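Local coordinates for protein muconate cycloisomerase (PDB 3MY9) that belongs to the mandelate racemase / muconate lactonizing enzyme family of the enolase superfamily and carries magnesium ions in the model, at residues 152-157 / 186-191. Residues are numbered along the deposited sequence; the frame is centred on the assembly and turned at random.
Sequences ERMRAM and GEFGER
The guanidinium of R155 bridges two carboxylates, E187 across the contact and E152 one turn back in its own helix. NH1 of R155 donates to the syn lone pair of E187 OE2 (3.0 Å, N-H...O 152°); the acceptor lies almost in the guanidinium plane, although the carboxylate itself is turned 46° from that plane. On the E152 side the grip is side-on, with two nitrogens converging on a single oxygen. R155 NH2 meets E152 OE2 at 2.7 Å, nearly along the carboxylate C-O bond. R155 NE reaches E152 OE2 at a longer 3.3 Å, from above the carboxylate plane. R155 therefore spends NE, NH1 and NH2 on the two glutamates, which should fix the guanidinium's rotation and offset part of their negative charge. E187 OE1, not hydrogen-bonded to R155, rests 3.2 Å from R155 CD. These residues join helices 147-157 and 174-188, successive helices outside the parallel strands of the TIM-barrel-like domain of the enolase superfamily, with strand 164-168 between them in sequence. Beneath the charged network, the F188 ring meets M154 obliquely: CZ of F188 lies 3.8 Å from M154 CB, and the M154 chain bends at chi3 (74°) to bring CE equally close to F188 CE2. M154 SD makes a Met-aromatic contact, 5.4 Å from the F188 ring centroid. I142 of strand 135-142 and I192 also touch M154, and V158 packs on F188. Immediately after F188, G189 takes positive phi as the helix ends, and its carbonyl oxygen accepts a hydrogen bond from R185 NH1.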
ATOM      1  N   GLU A 152      21.874  11.422  44.340  1.00 68.34           N
ATOM      2  CA  GLU A 152      21.709  11.148  45.763  1.00 71.08           C
ATOM      3  C   GLU A 152      20.242  10.885  46.072  1.00 69.88           C
ATOM      4  O   GLU A 152      19.930   9.978  46.841  1.00 70.12           O
ATOM      5  CB  GLU A 152      22.287  12.280  46.623  1.00 74.28           C
ATOM      6  CG  GLU A 152      23.806  12.300  46.606  1.00 78.26           C
ATOM      7  CD  GLU A 152      24.436  11.168  47.430  1.00 83.92           C
ATOM      8  OE1 GLU A 152      23.985  10.904  48.575  1.00 85.90           O
ATOM      9  OE2 GLU A 152      25.398  10.547  46.927  1.00 86.67           O
ATOM     10  N   ARG A 153      19.344  11.647  45.453  1.00 68.80           N
ATOM     11  CA  ARG A 153      17.902  11.367  45.566  1.00 68.15           C
ATOM     12  C   ARG A 153      17.589   9.921  45.176  1.00 66.09           C
ATOM     13  O   ARG A 153      16.958   9.193  45.938  1.00 67.29           O
ATOM     14  CB  ARG A 153      17.071  12.325  44.717  1.00 66.51           C
ATOM     15  CG  ARG A 153      17.137  13.740  45.211  1.00 69.98           C
ATOM     16  CD  ARG A 153      16.282  14.686  44.404  1.00 72.39           C
ATOM     17  NE  ARG A 153      16.670  16.071  44.647  1.00 78.73           N
ATOM     18  CZ  ARG A 153      16.060  17.149  44.152  1.00 81.91           C
ATOM     19  NH1 ARG A 153      14.997  17.034  43.359  1.00 81.33           N
ATOM     20  NH2 ARG A 153      16.524  18.361  44.469  1.00 84.89           N
ATOM     21  N   MET A 154      18.078   9.499  44.018  1.00 63.38           N
ATOM     22  CA  MET A 154      17.901   8.113  43.558  1.00 61.64           C
ATOM     23  C   MET A 154      18.498   7.132  44.564  1.00 64.32           C
ATOM     24  O   MET A 154      17.907   6.095  44.867  1.00 64.48           O
ATOM     25  CB  MET A 154      18.566   7.907  42.184  1.00 58.43           C
ATOM     26  CG  MET A 154      17.873   8.664  41.067  1.00 55.01           C
ATOM     27  SD  MET A 154      18.627   8.510  39.426  1.00 43.72           S
ATOM     28  CE  MET A 154      18.095   6.844  39.107  1.00 45.07           C
ATOM     29  N   ARG A 155      19.674   7.472  45.076  1.00 66.83           N
ATOM     30  CA  ARG A 155      20.373   6.624  46.057  1.00 70.25           C
ATOM     31  C   ARG A 155      19.527   6.326  47.291  1.00 71.48           C
ATOM     32  O   ARG A 155      19.608   5.235  47.848  1.00 72.76           O
ATOM     33  CB  ARG A 155      21.703   7.264  46.492  1.00 72.58           C
ATOM     34  CG  ARG A 155      22.917   6.357  46.307  1.00 75.97           C
ATOM     35  CD  ARG A 155      23.764   6.700  45.052  1.00 77.10           C
ATOM     36  NE  ARG A 155      24.742   7.761  45.330  1.00 79.95           N
ATOM     37  CZ  ARG A 155      25.940   7.914  44.750  1.00 80.08           C
ATOM     38  NH1 ARG A 155      26.406   7.063  43.831  1.00 77.42           N
ATOM     39  NH2 ARG A 155      26.702   8.939  45.123  1.00 81.32           N
ATOM     40  N   ALA A 156      18.734   7.303  47.724  1.00 71.93           N
ATOM     41  CA  ALA A 156      17.808   7.123  48.848  1.00 72.86           C
ATOM     42  C   ALA A 156      16.485   6.474  48.421  1.00 70.47           C
ATOM     43  O   ALA A 156      15.885   5.713  49.178  1.00 72.17           O
ATOM     44  CB  ALA A 156      17.529   8.461  49.513  1.00 74.38           C
ATOM     45  N   MET A 157      16.016   6.779  47.215  1.00 67.14           N
ATOM     46  CA  MET A 157      14.654   6.400  46.803  1.00 64.44           C
ATOM     47  C   MET A 157      14.505   4.945  46.338  1.00 62.04           C
ATOM     48  O   MET A 157      13.456   4.318  46.529  1.00 60.36           O
ATOM     49  CB  MET A 157      14.165   7.325  45.693  1.00 63.07           C
ATOM     50  CG  MET A 157      13.875   8.730  46.168  1.00 65.21           C
ATOM     51  SD  MET A 157      13.311   9.817  44.840  1.00 64.97           S
ATOM     52  CE  MET A 157      12.500  10.944  45.978  1.00 68.68           C
ATOM     53  N   GLY A 186      25.140   1.924  35.420  1.00 54.55           N
ATOM     54  CA  GLY A 186      26.264   1.336  36.178  1.00 57.09           C
ATOM     55  C   GLY A 186      25.962   1.019  37.650  1.00 59.19           C
ATOM     56  O   GLY A 186      26.397  -0.003  38.182  1.00 61.62           O
ATOM     57  N   GLU A 187      25.216   1.885  38.319  1.00 59.26           N
ATOM     58  CA  GLU A 187      24.869   1.640  39.716  1.00 61.20           C
ATOM     59  C   GLU A 187      23.624   0.777  39.909  1.00 60.29           C
ATOM     60  O   GLU A 187      23.584  -0.104  40.789  1.00 61.94           O
ATOM     61  CB  GLU A 187      24.624   2.953  40.437  1.00 62.11           C
ATOM     62  CG  GLU A 187      24.280   2.735  41.933  1.00 64.85           C
ATOM     63  CD  GLU A 187      24.784   3.834  42.817  1.00 66.96           C
ATOM     64  OE1 GLU A 187      24.605   3.732  44.067  1.00 70.17           O
ATOM     65  OE2 GLU A 187      25.372   4.790  42.254  1.00 67.83           O
ATOM     66  N   PHE A 188      22.599   1.072  39.120  1.00 57.54           N
ATOM     67  CA  PHE A 188      21.271   0.534  39.348  1.00 57.03           C
ATOM     68  C   PHE A 188      20.891  -0.612  38.423  1.00 56.88           C
ATOM     69  O   PHE A 188      20.018  -1.397  38.755  1.00 56.33           O
ATOM     70  CB  PHE A 188      20.250   1.658  39.223  1.00 55.38           C
ATOM     71  CG  PHE A 188      20.408   2.745  40.267  1.00 56.33           C
ATOM     72  CD1 PHE A 188      20.085   2.499  41.595  1.00 56.97           C
ATOM     73  CD2 PHE A 188      20.832   4.021  39.911  1.00 53.99           C
ATOM     74  CE1 PHE A 188      20.223   3.499  42.547  1.00 59.99           C
ATOM     75  CE2 PHE A 188      20.943   5.022  40.845  1.00 55.24           C
ATOM     76  CZ  PHE A 188      20.660   4.770  42.163  1.00 58.75           C
ATOM     77  N   GLY A 189      21.521  -0.692  37.246  1.00 57.43           N
ATOM     78  CA  GLY A 189      21.185  -1.724  36.278  1.00 57.52           C
ATOM     79  C   GLY A 189      19.697  -1.717  36.008  1.00 56.92           C
ATOM     80  O   GLY A 189      19.135  -0.662  35.732  1.00 56.07           O
ATOM     81  N   GLU A 190      19.059  -2.883  36.119  1.00 58.51           N
ATOM     82  CA  GLU A 190      17.618  -3.020  35.879  1.00 58.62           C
ATOM     83  C   GLU A 190      16.780  -2.897  37.152  1.00 59.04           C
ATOM     84  O   GLU A 190      15.567  -3.147  37.145  1.00 59.32           O
ATOM     85  CB  GLU A 190      17.304  -4.360  35.200  1.00 59.94           C
ATOM     86  CG  GLU A 190      17.896  -4.547  33.789  1.00 62.46           C
ATOM     87  CD  GLU A 190      18.093  -6.030  33.434  1.00 70.04           C
ATOM     88  OE1 GLU A 190      17.078  -6.782  33.404  1.00 72.41           O
ATOM     89  OE2 GLU A 190      19.268  -6.443  33.196  1.00 74.17           O
ATOM     90  N   ARG A 191      17.397  -2.478  38.243  1.00 59.17           N
ATOM     91  CA  ARG A 191      16.645  -2.225  39.445  1.00 59.39           C
ATOM     92  C   ARG A 191      15.776  -0.969  39.327  1.00 56.45           C
ATOM     93  O   ARG A 191      14.926  -0.730  40.181  1.00 56.74           O
ATOM     94  CB  ARG A 191      17.585  -2.115  40.640  1.00 61.75           C
ATOM     95  CG  ARG A 191      18.378  -3.405  40.906  1.00 65.93           C
ATOM     96  CD  ARG A 191      19.718  -3.101  41.587  1.00 69.79           C
ATOM     97  NE  ARG A 191      19.546  -2.122  42.660  1.00 72.37           N
ATOM     98  CZ  ARG A 191      20.447  -1.213  43.030  1.00 74.84           C
ATOM     99  NH1 ARG A 191      21.630  -1.119  42.417  1.00 75.29           N
ATOM    100  NH2 ARG A 191      20.156  -0.384  44.036  1.00 76.08           N
TER